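Local coordinates for protein beta 1-3 glucanase (Clostridium beijerinckii NCIMB 8052, PDB 5H4E) that probably hydrolyses beta-1,3-glucans, as a glycoside hydrolase of family GH64, at residues M97-G102 with A369-G374; K103-K108 with A120-A125; G133-W138 with Q157-Y162; T153-F158 with K345-C350. All blocks are in the same frame, centred on the assembly; numbering follows the deposited sequence.

In the fold
Interactions 1 and 3 lie about 9 Å apart between their centres. They are joined through the sheet in which strands 95-101 and 136-144 are neighbours. Interaction 1 packs that sheet on strand 366-374 of the mixed sheet, and its partners are 267 residues apart. Interactions 2, 3 and 4 fall within this interval. Interaction 2 closes first, in loops about 12 Å from the centre of interaction 3. Interaction 4 is about 11 Å from interaction 3, with which it shares Gln157 and Phe158. A salt bridge from Glu137 to Arg154 links these two. Interactions 1 and 4 thus tie late parts of the chain to residues of its first half.

Interaction 1. Residues M97-G102 with A369-G374; sequences MYISYG and AIINVG
Tyr101 reaches across to Val373 and Gly374 and has more of its surface covered than any other residue of the two segments. Its hydroxyl OH donates a hydrogen bond to Gly374 O over 2.9 Å. The donor is tilted 23° from the plane of that carbonyl. Gly374 O lies at the edge of the ring, near its plane. Val373 CG2 is also at the ring edge, 4.0 Å from Tyr101 CE1. Val373 CB comes within 3.2 Å of Tyr101 OH, a close fit. The Tyr101 and Val373 side chains lie alongside each other, pointing opposite ways.

Val373 CG1 meets Ile99, two residues before Tyr101 on the same face of the strand. Val373 CG1 is 4.0 Å from Ile99 CD1. The same Ile99 CD1 meets Ile371 CG2 at 3.7 Å. Ile99 CD1 is at the end of an extended branch (chi2 170°), and this carries CD1 to where it touches both residues. At the far end, Met97 SD touches Ile371 CD1 at 3.4 Å.

The strand axes are 9.6 Å apart and run 27° from parallel. This is face-to-face packing of two beta sheets, in which Met97, Ile99 and Tyr101 face Ile371 and Val373. The Tyr101 ring also stacks with the ring of Tyr160. The contact is mainly apolar and buried, and its single hydrogen bond gives the tyrosine hydroxyl a polar partner inside this core.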
loop_
_atom_site.group_PDB
_atom_site.type_symbol
_atom_site.label_atom_id
_atom_site.label_comp_id
_atom_site.label_asym_id
_atom_site.label_seq_id
_atom_site.Cartn_x
_atom_site.Cartn_y
_atom_site.Cartn_z
ATOM N N MET A 97 9.839 -2.272 4.408
ATOM C CA MET A 97 11.184 -1.732 4.282
ATOM C C MET A 97 11.087 -0.257 3.944
ATOM O O MET A 97 10.829 0.090 2.798
ATOM C CB MET A 97 11.990 -2.465 3.202
ATOM C CG MET A 97 13.425 -1.956 3.064
ATOM S SD MET A 97 14.357 -3.064 1.975
ATOM C CE MET A 97 16.037 -2.499 2.212
ATOM N N TYR A 98 11.275 0.607 4.938
ATOM C CA TYR A 98 11.258 2.050 4.704
ATOM C C TYR A 98 12.597 2.480 4.124
ATOM O O TYR A 98 13.640 2.107 4.644
ATOM C CB TYR A 98 11.008 2.836 6.007
ATOM C CG TYR A 98 9.623 2.698 6.594
ATOM C CD1 TYR A 98 8.592 3.536 6.190
ATOM C CD2 TYR A 98 9.359 1.759 7.584
ATOM C CE1 TYR A 98 7.331 3.428 6.732
ATOM C CE2 TYR A 98 8.096 1.637 8.131
ATOM C CZ TYR A 98 7.087 2.483 7.703
ATOM O OH TYR A 98 5.825 2.379 8.240
ATOM N N ILE A 99 12.560 3.268 3.057
ATOM C CA ILE A 99 13.769 3.784 2.445
ATOM C C ILE A 99 13.609 5.292 2.306
ATOM O O ILE A 99 12.729 5.754 1.578
ATOM C CB ILE A 99 14.044 3.131 1.076
ATOM C CG1 ILE A 99 14.198 1.613 1.252
ATOM C CG2 ILE A 99 15.326 3.727 0.437
ATOM C CD1 ILE A 99 14.246 0.844 -0.046
ATOM N N SER A 100 14.436 6.055 3.021
ATOM C CA SER A 100 14.309 7.512 3.010
ATOM C C SER A 100 15.564 8.168 2.454
ATOM O O SER A 100 16.641 7.574 2.444
ATOM C CB SER A 100 14.007 8.054 4.411
ATOM O OG SER A 100 15.030 7.709 5.329
ATOM N N TYR A 101 15.396 9.390 1.962
ATOM C CA TYR A 101 16.481 10.156 1.375
ATOM C C TYR A 101 16.870 11.297 2.322
ATOM O O TYR A 101 15.993 11.912 2.943
ATOM C CB TYR A 101 16.048 10.730 0.022
ATOM C CG TYR A 101 15.829 9.748 -1.115
ATOM C CD1 TYR A 101 16.355 8.455 -1.088
ATOM C CD2 TYR A 101 15.130 10.147 -2.254
ATOM C CE1 TYR A 101 16.163 7.586 -2.161
ATOM C CE2 TYR A 101 14.933 9.299 -3.315
ATOM C CZ TYR A 101 15.452 8.027 -3.275
ATOM O OH TYR A 101 15.233 7.208 -4.364
ATOM N N GLY A 102 18.165 11.590 2.433
ATOM C CA GLY A 102 18.614 12.762 3.174
ATOM C C GLY A 102 18.755 12.560 4.671
ATOM O O GLY A 102 19.744 12.975 5.276
ATOM N N ALA A 369 15.644 -9.765 -4.184
ATOM C CA ALA A 369 14.968 -8.664 -4.870
ATOM C C ALA A 369 15.874 -7.448 -4.941
ATOM O O ALA A 369 16.695 -7.217 -4.052
ATOM C CB ALA A 369 13.635 -8.301 -4.174
ATOM N N ILE A 370 15.749 -6.693 -6.028
ATOM C CA ILE A 370 16.418 -5.401 -6.142
ATOM C C ILE A 370 15.402 -4.286 -5.924
ATOM O O ILE A 370 14.372 -4.247 -6.600
ATOM C CB ILE A 370 17.067 -5.174 -7.528
ATOM C CG1 ILE A 370 18.038 -6.303 -7.911
ATOM C CG2 ILE A 370 17.720 -3.793 -7.577
ATOM C CD1 ILE A 370 19.214 -6.436 -7.007
ATOM N N ILE A 371 15.682 -3.377 -4.997
ATOM C CA ILE A 371 14.787 -2.245 -4.812
ATOM C C ILE A 371 15.442 -1.013 -5.412
ATOM O O ILE A 371 16.412 -0.463 -4.886
ATOM C CB ILE A 371 14.423 -2.057 -3.346
ATOM C CG1 ILE A 371 13.860 -3.389 -2.822
ATOM C CG2 ILE A 371 13.379 -0.948 -3.189
ATOM C CD1 ILE A 371 13.660 -3.436 -1.337
ATOM N N ASN A 372 14.907 -0.633 -6.565
ATOM C CA ASN A 372 15.422 0.459 -7.364
ATOM C C ASN A 372 14.801 1.771 -6.949
ATOM O O ASN A 372 13.646 2.027 -7.259
ATOM C CB ASN A 372 15.136 0.210 -8.845
ATOM C CG ASN A 372 15.916 -0.957 -9.395
ATOM O OD1 ASN A 372 17.149 -0.919 -9.465
ATOM N ND2 ASN A 372 15.209 -2.003 -9.785
ATOM N N VAL A 373 15.567 2.612 -6.267
ATOM C CA VAL A 373 15.003 3.865 -5.783
ATOM C C VAL A 373 15.542 5.022 -6.626
ATOM O O VAL A 373 16.749 5.147 -6.833
ATOM C CB VAL A 373 15.280 4.059 -4.259
ATOM C CG1 VAL A 373 14.556 2.960 -3.457
ATOM C CG2 VAL A 373 16.800 4.095 -3.922
ATOM N N GLY A 374 14.634 5.851 -7.138
ATOM C CA GLY A 374 15.011 6.824 -8.143
ATOM C C GLY A 374 14.612 8.252 -7.842
ATOM O O GLY A 374 14.280 8.585 -6.705
#

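Interaction 2. Residues K103-K108 with A120-A125; sequences KPLYIK and AGPNLA
Lys108 and Ala120 form an antiparallel hydrogen-bonded pair whose two bonds are unequal. Ala120 N donates to Lys108 O over 2.9 Å, with an N-H...O angle of 160°. The return bond, from Lys108 N to Ala120 O, is weak at 3.4 Å. A water lies just where the two chains part. It donates to Tyr106 O at 2.8 Å and can reach Ala120 O at 3.3 Å, but with more acceptors near than it has protons, the two bonds need not form together.

Side chains add a little apolar packing. Leu105 CD1 meets the ring of Pro122 at its CG, 4.2 Å away. Ile107 CG2, anti to its own backbone N, comes 3.8 Å from Ala120 O. Phe136 and Tyr98 pack against both Leu105 and Pro122.

The polar side chains do not bond across the contact. Lys108 NZ bonds to Asn73 O and makes a cation-pi contact with Tyr74. Within segment 103-108, Lys103 NZ donates to Tyr106 OH over 2.8 Å. Within segment 120-125, Asn123 OD1 accepts from Ala125 N, an Asx turn. With one good bond, one weak one and a shared water, the link depends mainly on the backbone, and the side chains contribute a small apolar patch.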
loop_
_atom_site.group_PDB
_atom_site.type_symbol
_atom_site.label_atom_id
_atom_site.label_comp_id
_atom_site.label_asym_id
_atom_site.label_seq_id
_atom_site.Cartn_x
_atom_site.Cartn_y
_atom_site.Cartn_z
ATOM N N LYS A 103 17.753 11.936 5.279
ATOM C CA LYS A 103 17.796 11.623 6.700
ATOM C C LYS A 103 16.906 10.422 6.961
ATOM O O LYS A 103 16.030 10.109 6.148
ATOM C CB LYS A 103 17.352 12.823 7.550
ATOM C CG LYS A 103 16.020 13.403 7.134
ATOM C CD LYS A 103 15.288 14.038 8.316
ATOM C CE LYS A 103 15.918 15.329 8.778
ATOM N NZ LYS A 103 15.212 15.898 9.977
ATOM N N PRO A 104 17.137 9.720 8.076
ATOM C CA PRO A 104 16.263 8.594 8.388
ATOM C C PRO A 104 14.905 9.075 8.874
ATOM O O PRO A 104 14.749 10.233 9.260
ATOM C CB PRO A 104 17.020 7.865 9.505
ATOM C CG PRO A 104 17.789 8.951 10.168
ATOM C CD PRO A 104 18.234 9.847 9.055
ATOM N N LEU A 105 13.932 8.178 8.868
ATOM C CA LEU A 105 12.612 8.491 9.394
ATOM C C LEU A 105 12.648 8.468 10.913
ATOM O O LEU A 105 13.534 7.848 11.515
ATOM C CB LEU A 105 11.576 7.498 8.861
ATOM C CG LEU A 105 11.409 7.534 7.339
ATOM C CD1 LEU A 105 10.368 6.536 6.888
ATOM C CD2 LEU A 105 10.996 8.941 6.951
ATOM N N TYR A 106 11.706 9.174 11.528
ATOM C CA TYR A 106 11.545 9.140 12.979
ATOM C C TYR A 106 10.426 8.177 13.370
ATOM O O TYR A 106 9.241 8.515 13.258
ATOM C CB TYR A 106 11.227 10.526 13.527
ATOM C CG TYR A 106 12.253 11.587 13.238
ATOM C CD1 TYR A 106 13.356 11.771 14.069
ATOM C CD2 TYR A 106 12.105 12.433 12.150
ATOM C CE1 TYR A 106 14.291 12.753 13.810
ATOM C CE2 TYR A 106 13.034 13.422 11.880
ATOM C CZ TYR A 106 14.123 13.583 12.718
ATOM O OH TYR A 106 15.039 14.569 12.444
ATOM N N ILE A 107 10.802 6.982 13.817
ATOM C CA ILE A 107 9.830 5.966 14.193
ATOM C C ILE A 107 9.728 5.829 15.716
ATOM O O ILE A 107 10.704 5.465 16.377
ATOM C CB ILE A 107 10.199 4.599 13.569
ATOM C CG1 ILE A 107 10.098 4.678 12.035
ATOM C CG2 ILE A 107 9.330 3.502 14.143
ATOM C CD1 ILE A 107 10.531 3.410 11.317
ATOM N N LYS A 108 8.549 6.124 16.260
ATOM C CA LYS A 108 8.287 6.018 17.701
ATOM C C LYS A 108 7.805 4.620 18.105
ATOM O O LYS A 108 6.738 4.182 17.672
ATOM C CB LYS A 108 7.242 7.059 18.119
ATOM C CG LYS A 108 6.996 7.189 19.626
ATOM C CD LYS A 108 8.144 7.919 20.302
ATOM C CE LYS A 108 7.745 8.462 21.672
ATOM N NZ LYS A 108 8.795 9.403 22.184
ATOM N N ALA A 120 4.922 3.441 15.574
ATOM C CA ALA A 120 4.196 4.437 14.808
ATOM C C ALA A 120 5.088 4.900 13.674
ATOM O O ALA A 120 6.136 5.495 13.912
ATOM C CB ALA A 120 3.789 5.612 15.689
ATOM N N GLY A 121 4.692 4.593 12.446
ATOM C CA GLY A 121 5.374 5.128 11.284
ATOM C C GLY A 121 4.808 6.509 11.009
ATOM O O GLY A 121 4.002 7.012 11.789
ATOM N N PRO A 122 5.223 7.133 9.902
ATOM C CA PRO A 122 4.744 8.486 9.599
ATOM C C PRO A 122 3.223 8.550 9.541
ATOM O O PRO A 122 2.587 7.700 8.925
ATOM C CB PRO A 122 5.350 8.778 8.222
ATOM C CG PRO A 122 6.559 7.884 8.148
ATOM C CD PRO A 122 6.197 6.644 8.909
ATOM N N ASN A 123 2.645 9.539 10.205
ATOM C CA ASN A 123 1.241 9.828 10.010
ATOM C C ASN A 123 1.140 11.218 9.426
ATOM O O ASN A 123 1.036 12.197 10.161
ATOM C CB ASN A 123 0.451 9.735 11.312
ATOM C CG ASN A 123 -0.989 10.221 11.156
ATOM O OD1 ASN A 123 -1.518 10.298 10.043
ATOM N ND2 ASN A 123 -1.625 10.558 12.272
ATOM N N LEU A 124 1.164 11.309 8.102
ATOM C CA LEU A 124 1.255 12.617 7.460
ATOM C C LEU A 124 -0.075 13.367 7.460
ATOM O O LEU A 124 -0.167 14.460 6.906
ATOM C CB LEU A 124 1.773 12.470 6.031
ATOM C CG LEU A 124 3.159 11.834 5.983
ATOM C CD1 LEU A 124 3.636 11.659 4.552
ATOM C CD2 LEU A 124 4.171 12.643 6.826
ATOM N N ALA A 125 -1.102 12.790 8.080
ATOM C CA ALA A 125 -2.348 13.522 8.305
ATOM C C ALA A 125 -2.149 14.541 9.431
ATOM O O ALA A 125 -2.887 15.529 9.536
ATOM C CB ALA A 125 -3.488 12.564 8.635
HETATM O O HOH W 1 6.870 8.586 14.798
#

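Interaction 3. Residues G133-W138 with Q157-Y162; sequences GIMFEW and QFCYPY
Glu137 meets Gln157, Cys159, Tyr160 and Tyr162, and has more surface covered than any other residue of the contact. Its OE2 accepts from two backbone amides, Cys159 N on the syn side and Tyr160 N on the anti side, each at 2.8 Å. Its OE1 takes a 2.9 Å bond from Gln157 NE2, which comes from above the carboxylate plane. The carboxylate and amide planes are 87° apart. Gln157 NE2 also donates to Phe136 O over 2.8 Å. Both acceptors lie in the amide plane, which fixes the rotation of that group. A water accepts from Trp138 N, donates to Tyr162 OH and can also reach Glu137 OE1.

Two rings pack on the carbon chain of Glu137, from directions roughly at right angles. CG sits over the centre of the Tyr160 ring, 3.4 Å from its centroid. CB lies over a face of Tyr162. The bend at chi2 (-79°) turns CD toward the amides. Tyr162 OH donates to Trp138 O over 2.6 Å. Met135 SD touches Cys159 SG at 3.7 Å.

Farther out, Arg154 NH2 makes a salt bridge with Glu137 OE2, and Arg205 NH2 bonds to Gln157 OE1. Tyr160 OH is held by Ile99 O of strand 95-101, which also pairs with strand 136-144. Phe158, Pro161 and Met135 pack on helix 182-192. The contact joins that sheet to this helix.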
loop_
_atom_site.group_PDB
_atom_site.type_symbol
_atom_site.label_atom_id
_atom_site.label_comp_id
_atom_site.label_asym_id
_atom_site.label_seq_id
_atom_site.Cartn_x
_atom_site.Cartn_y
_atom_site.Cartn_z
ATOM N N GLY A 133 7.550 16.261 5.297
ATOM C CA GLY A 133 8.522 16.758 4.345
ATOM C C GLY A 133 9.655 15.819 3.949
ATOM O O GLY A 133 10.396 16.120 3.006
ATOM N N ILE A 134 9.824 14.700 4.651
ATOM C CA ILE A 134 10.944 13.805 4.336
ATOM C C ILE A 134 10.641 12.935 3.109
ATOM O O ILE A 134 9.523 12.423 2.959
ATOM C CB ILE A 134 11.305 12.906 5.526
ATOM C CG1 ILE A 134 11.649 13.753 6.760
ATOM C CG2 ILE A 134 12.473 11.999 5.179
ATOM C CD1 ILE A 134 11.912 12.926 8.010
ATOM N N MET A 135 11.616 12.815 2.216
ATOM C CA MET A 135 11.483 11.948 1.044
ATOM C C MET A 135 11.592 10.511 1.491
ATOM O O MET A 135 12.644 10.089 1.976
ATOM C CB MET A 135 12.555 12.253 0.000
ATOM C CG MET A 135 12.598 13.719 -0.469
ATOM S SD MET A 135 11.145 14.257 -1.398
ATOM C CE MET A 135 10.196 15.018 -0.095
ATOM N N PHE A 136 10.503 9.760 1.371
ATOM C CA PHE A 136 10.551 8.337 1.717
ATOM C C PHE A 136 9.488 7.553 0.964
ATOM O O PHE A 136 8.469 8.111 0.542
ATOM C CB PHE A 136 10.368 8.132 3.231
ATOM C CG PHE A 136 8.960 8.381 3.720
ATOM C CD1 PHE A 136 8.024 7.360 3.742
ATOM C CD2 PHE A 136 8.578 9.640 4.171
ATOM C CE1 PHE A 136 6.731 7.582 4.181
ATOM C CE2 PHE A 136 7.287 9.871 4.620
ATOM C CZ PHE A 136 6.360 8.842 4.623
ATOM N N GLU A 137 9.755 6.260 0.796
ATOM C CA GLU A 137 8.770 5.276 0.357
ATOM C C GLU A 137 8.964 4.040 1.232
ATOM O O GLU A 137 9.931 3.980 2.008
ATOM C CB GLU A 137 8.946 4.919 -1.128
ATOM C CG GLU A 137 8.863 6.107 -2.065
ATOM C CD GLU A 137 7.427 6.560 -2.345
ATOM O OE1 GLU A 137 6.481 6.111 -1.652
ATOM O OE2 GLU A 137 7.249 7.375 -3.270
ATOM N N TRP A 138 8.056 3.070 1.139
ATOM C CA TRP A 138 8.345 1.747 1.698
ATOM C C TRP A 138 7.909 0.626 0.749
ATOM O O TRP A 138 6.967 0.776 -0.030
ATOM C CB TRP A 138 7.696 1.567 3.097
ATOM C CG TRP A 138 6.182 1.442 3.132
ATOM C CD1 TRP A 138 5.449 0.314 2.899
ATOM C CD2 TRP A 138 5.238 2.466 3.470
ATOM N NE1 TRP A 138 4.111 0.575 3.048
ATOM C CE2 TRP A 138 3.952 1.890 3.392
ATOM C CE3 TRP A 138 5.354 3.811 3.822
ATOM C CZ2 TRP A 138 2.784 2.615 3.652
ATOM C CZ3 TRP A 138 4.189 4.534 4.077
ATOM C CH2 TRP A 138 2.922 3.933 3.985
ATOM N N GLN A 157 0.521 7.418 -0.928
ATOM C CA GLN A 157 1.257 8.537 -1.508
ATOM C C GLN A 157 2.057 8.174 -2.761
ATOM O O GLN A 157 2.308 6.992 -3.040
ATOM C CB GLN A 157 2.228 9.111 -0.464
ATOM C CG GLN A 157 3.243 8.071 -0.050
ATOM C CD GLN A 157 4.482 8.649 0.618
ATOM O OE1 GLN A 157 4.394 9.553 1.448
ATOM N NE2 GLN A 157 5.644 8.116 0.261
ATOM N N PHE A 158 2.451 9.209 -3.502
ATOM C CA PHE A 158 3.610 9.151 -4.379
ATOM C C PHE A 158 4.622 10.204 -3.956
ATOM O O PHE A 158 4.323 11.410 -4.004
ATOM C CB PHE A 158 3.245 9.385 -5.837
ATOM C CG PHE A 158 4.448 9.505 -6.733
ATOM C CD1 PHE A 158 5.024 8.375 -7.289
ATOM C CD2 PHE A 158 5.020 10.738 -6.995
ATOM C CE1 PHE A 158 6.155 8.478 -8.094
ATOM C CE2 PHE A 158 6.141 10.853 -7.796
ATOM C CZ PHE A 158 6.719 9.724 -8.340
ATOM N N CYS A 159 5.819 9.764 -3.585
ATOM C CA CYS A 159 6.892 10.691 -3.219
ATOM C C CYS A 159 8.033 10.663 -4.240
ATOM O O CYS A 159 8.369 11.689 -4.808
ATOM C CB CYS A 159 7.431 10.378 -1.817
ATOM S SG CYS A 159 8.782 11.472 -1.330
ATOM N N TYR A 160 8.636 9.494 -4.466
ATOM C CA TYR A 160 9.668 9.377 -5.490
ATOM C C TYR A 160 9.491 8.071 -6.256
ATOM O O TYR A 160 8.920 7.122 -5.723
ATOM C CB TYR A 160 11.084 9.478 -4.875
ATOM C CG TYR A 160 11.495 8.413 -3.870
ATOM C CD1 TYR A 160 11.835 7.129 -4.288
ATOM C CD2 TYR A 160 11.588 8.708 -2.507
ATOM C CE1 TYR A 160 12.229 6.153 -3.376
ATOM C CE2 TYR A 160 11.993 7.739 -1.577
ATOM C CZ TYR A 160 12.312 6.462 -2.026
ATOM O OH TYR A 160 12.717 5.491 -1.137
ATOM N N PRO A 161 9.955 8.022 -7.514
ATOM C CA PRO A 161 9.724 6.796 -8.287
ATOM C C PRO A 161 10.574 5.623 -7.797
ATOM O O PRO A 161 11.771 5.789 -7.524
ATOM C CB PRO A 161 10.124 7.196 -9.705
ATOM C CG PRO A 161 11.074 8.328 -9.536
ATOM C CD PRO A 161 10.589 9.075 -8.323
ATOM N N TYR A 162 9.957 4.453 -7.662
ATOM C CA TYR A 162 10.712 3.254 -7.298
ATOM C C TYR A 162 10.032 2.005 -7.839
ATOM O O TYR A 162 8.852 2.015 -8.179
ATOM C CB TYR A 162 10.932 3.159 -5.771
ATOM C CG TYR A 162 9.742 2.769 -4.898
ATOM C CD1 TYR A 162 9.854 1.764 -3.951
ATOM C CD2 TYR A 162 8.523 3.451 -4.982
ATOM C CE1 TYR A 162 8.775 1.431 -3.120
ATOM C CE2 TYR A 162 7.449 3.120 -4.164
ATOM C CZ TYR A 162 7.581 2.112 -3.240
ATOM O OH TYR A 162 6.502 1.783 -2.421
HETATM O O HOH W 2 5.643 3.795 -0.411
#

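Interaction 4. Residues T153-F158 with K345-C350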
loop_
_atom_site.group_PDB
_atom_site.type_symbol
_atom_site.label_atom_id
_atom_site.label_comp_id
_atom_site.label_asym_id
_atom_site.label_seq_id
_atom_site.Cartn_x
_atom_site.Cartn_y
_atom_site.Cartn_z
ATOM N N THR A 153 4.017 0.500 -3.197
ATOM C CA THR A 153 2.642 0.869 -2.927
ATOM C C THR A 153 2.398 2.358 -3.113
ATOM O O THR A 153 3.170 3.183 -2.621
ATOM C CB THR A 153 2.224 0.452 -1.496
ATOM O OG1 THR A 153 0.904 0.931 -1.228
ATOM C CG2 THR A 153 3.192 1.005 -0.441
ATOM N N ARG A 154 1.335 2.694 -3.840
ATOM C CA ARG A 154 0.895 4.084 -3.922
ATOM C C ARG A 154 -0.428 4.248 -3.198
ATOM O O ARG A 154 -1.207 5.137 -3.511
ATOM C CB ARG A 154 0.757 4.546 -5.379
ATOM C CG ARG A 154 2.011 5.215 -5.926
ATOM C CD ARG A 154 3.178 4.237 -5.952
ATOM N NE ARG A 154 4.458 4.895 -6.219
ATOM C CZ ARG A 154 5.214 5.474 -5.293
ATOM N NH1 ARG A 154 4.827 5.488 -4.016
ATOM N NH2 ARG A 154 6.366 6.035 -5.640
ATOM N N VAL A 155 -0.683 3.399 -2.213
ATOM C CA VAL A 155 -1.963 3.440 -1.516
ATOM C C VAL A 155 -2.091 4.714 -0.679
ATOM O O VAL A 155 -3.172 5.279 -0.575
ATOM C CB VAL A 155 -2.138 2.181 -0.646
ATOM C CG1 VAL A 155 -3.333 2.321 0.290
ATOM C CG2 VAL A 155 -2.313 0.969 -1.558
ATOM N N ASP A 156 -0.978 5.184 -0.124
ATOM C CA ASP A 156 -0.986 6.398 0.697
ATOM C C ASP A 156 -0.441 7.626 -0.033
ATOM O O ASP A 156 -0.885 8.751 0.214
ATOM C CB ASP A 156 -0.166 6.185 1.979
ATOM C CG ASP A 156 -0.916 5.391 3.035
ATOM O OD1 ASP A 156 -2.101 5.101 2.837
ATOM O OD2 ASP A 156 -0.320 5.071 4.081
ATOM N N GLN A 157 0.521 7.418 -0.928
ATOM C CA GLN A 157 1.257 8.537 -1.508
ATOM C C GLN A 157 2.057 8.174 -2.761
ATOM O O GLN A 157 2.308 6.992 -3.040
ATOM C CB GLN A 157 2.228 9.111 -0.464
ATOM C CG GLN A 157 3.243 8.071 -0.050
ATOM C CD GLN A 157 4.482 8.649 0.618
ATOM O OE1 GLN A 157 4.394 9.553 1.448
ATOM N NE2 GLN A 157 5.644 8.116 0.261
ATOM N N PHE A 158 2.451 9.209 -3.502
ATOM C CA PHE A 158 3.610 9.151 -4.379
ATOM C C PHE A 158 4.622 10.204 -3.956
ATOM O O PHE A 158 4.323 11.410 -4.004
ATOM C CB PHE A 158 3.245 9.385 -5.837
ATOM C CG PHE A 158 4.448 9.505 -6.733
ATOM C CD1 PHE A 158 5.024 8.375 -7.289
ATOM C CD2 PHE A 158 5.020 10.738 -6.995
ATOM C CE1 PHE A 158 6.155 8.478 -8.094
ATOM C CE2 PHE A 158 6.141 10.853 -7.796
ATOM C CZ PHE A 158 6.719 9.724 -8.340
ATOM N N LYS A 345 0.928 -2.248 -13.768
ATOM C CA LYS A 345 0.747 -2.879 -12.462
ATOM C C LYS A 345 1.049 -1.887 -11.348
ATOM O O LYS A 345 2.163 -1.381 -11.249
ATOM C CB LYS A 345 1.654 -4.095 -12.305
ATOM C CG LYS A 345 1.511 -5.151 -13.372
ATOM C CD LYS A 345 0.367 -6.076 -13.080
ATOM C CE LYS A 345 0.462 -7.305 -13.982
ATOM N NZ LYS A 345 -0.782 -8.099 -13.941
ATOM N N SER A 346 0.079 -1.630 -10.489
ATOM C CA SER A 346 0.289 -0.639 -9.437
ATOM C C SER A 346 -0.669 -0.861 -8.275
ATOM O O SER A 346 -1.841 -1.228 -8.481
ATOM C CB SER A 346 0.114 0.781 -10.010
ATOM O OG SER A 346 0.302 1.776 -9.007
ATOM N N TYR A 347 -0.178 -0.658 -7.052
ATOM C CA TYR A 347 -1.090 -0.543 -5.923
ATOM C C TYR A 347 -1.578 0.900 -5.800
ATOM O O TYR A 347 -1.011 1.686 -5.034
ATOM C CB TYR A 347 -0.427 -0.981 -4.612
ATOM C CG TYR A 347 -0.869 -2.343 -4.133
ATOM C CD1 TYR A 347 -2.193 -2.569 -3.758
ATOM C CD2 TYR A 347 0.053 -3.387 -3.978
ATOM C CE1 TYR A 347 -2.608 -3.814 -3.300
ATOM C CE2 TYR A 347 -0.353 -4.639 -3.505
ATOM C CZ TYR A 347 -1.688 -4.843 -3.169
ATOM O OH TYR A 347 -2.111 -6.078 -2.703
ATOM N N GLY A 348 -2.626 1.250 -6.546
ATOM C CA GLY A 348 -3.144 2.614 -6.544
ATOM C C GLY A 348 -4.179 2.849 -5.450
ATOM O O GLY A 348 -4.480 3.987 -5.088
ATOM N N PHE A 349 -4.742 1.759 -4.940
ATOM C CA PHE A 349 -5.657 1.795 -3.800
ATOM C C PHE A 349 -5.640 0.406 -3.176
ATOM O O PHE A 349 -5.128 -0.541 -3.791
ATOM C CB PHE A 349 -7.086 2.212 -4.206
ATOM C CG PHE A 349 -7.752 1.255 -5.161
ATOM C CD1 PHE A 349 -7.529 1.353 -6.526
ATOM C CD2 PHE A 349 -8.598 0.256 -4.692
ATOM C CE1 PHE A 349 -8.135 0.468 -7.416
ATOM C CE2 PHE A 349 -9.192 -0.636 -5.573
ATOM C CZ PHE A 349 -8.958 -0.527 -6.940
ATOM N N CYS A 350 -6.196 0.302 -1.968
ATOM C CA CYS A 350 -6.106 -0.893 -1.118
ATOM C C CYS A 350 -6.319 -2.215 -1.851
ATOM O O CYS A 350 -5.497 -3.122 -1.742
ATOM C CB CYS A 350 -7.122 -0.790 0.032
ATOM S SG CYS A 350 -7.085 -2.162 1.228
HETATM O O HOH W 3 -5.114 4.935 -2.692
#
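The methyl CG2 of Val155 meets the root of the Tyr347 side chain, 4.1 Å from Tyr347 CB. CG2, anti to its own carbonyl carbon, approaches the Tyr347 ring obliquely and also touches the backbone at Phe349 C, 3.7 Å away. Tyr347 CB packs on Thr153 as well, 4.0 Å from Thr153 CA. The CB of Tyr347 points toward segment 153-158, but the ring leads away. Its chi1 of -104° is close to eclipsed, an uncommon setting. The Tyr347 side chain also touches Asp353, Ser358, Ser359 and Thr360.

The polar link is backbone. Arg154 N donates to Tyr347 O over 2.8 Å, with an N-H...O angle of 138°. Arg154 CB is 3.4 Å from the same oxygen. A water donates to both Val155 O (2.9 Å) and Gly348 O (2.7 Å), and so bridges the two chains.

Segment 153-158 is braced from within. Thr153 OG1 accepts from Val155 N over 3.1 Å, an ST turn. The Arg154 chain bends at chi2, and NH1 donates back to Thr153 O from above the carbonyl plane. One face of the guanidinium lies over Phe158 CA. Arg154 NH2 forms a salt bridge with Asp178.

Around the contact, Arg154 and Ser346 touch Trp337 of helix 332-339. Phe349 packs on Ala334 of that helix and on helix 294-309. Thr153 lies against Trp138 and Glu140 of strand 136-144. The contact thus joins the loop after helix 332-339 to the turn leading into strand 157-158.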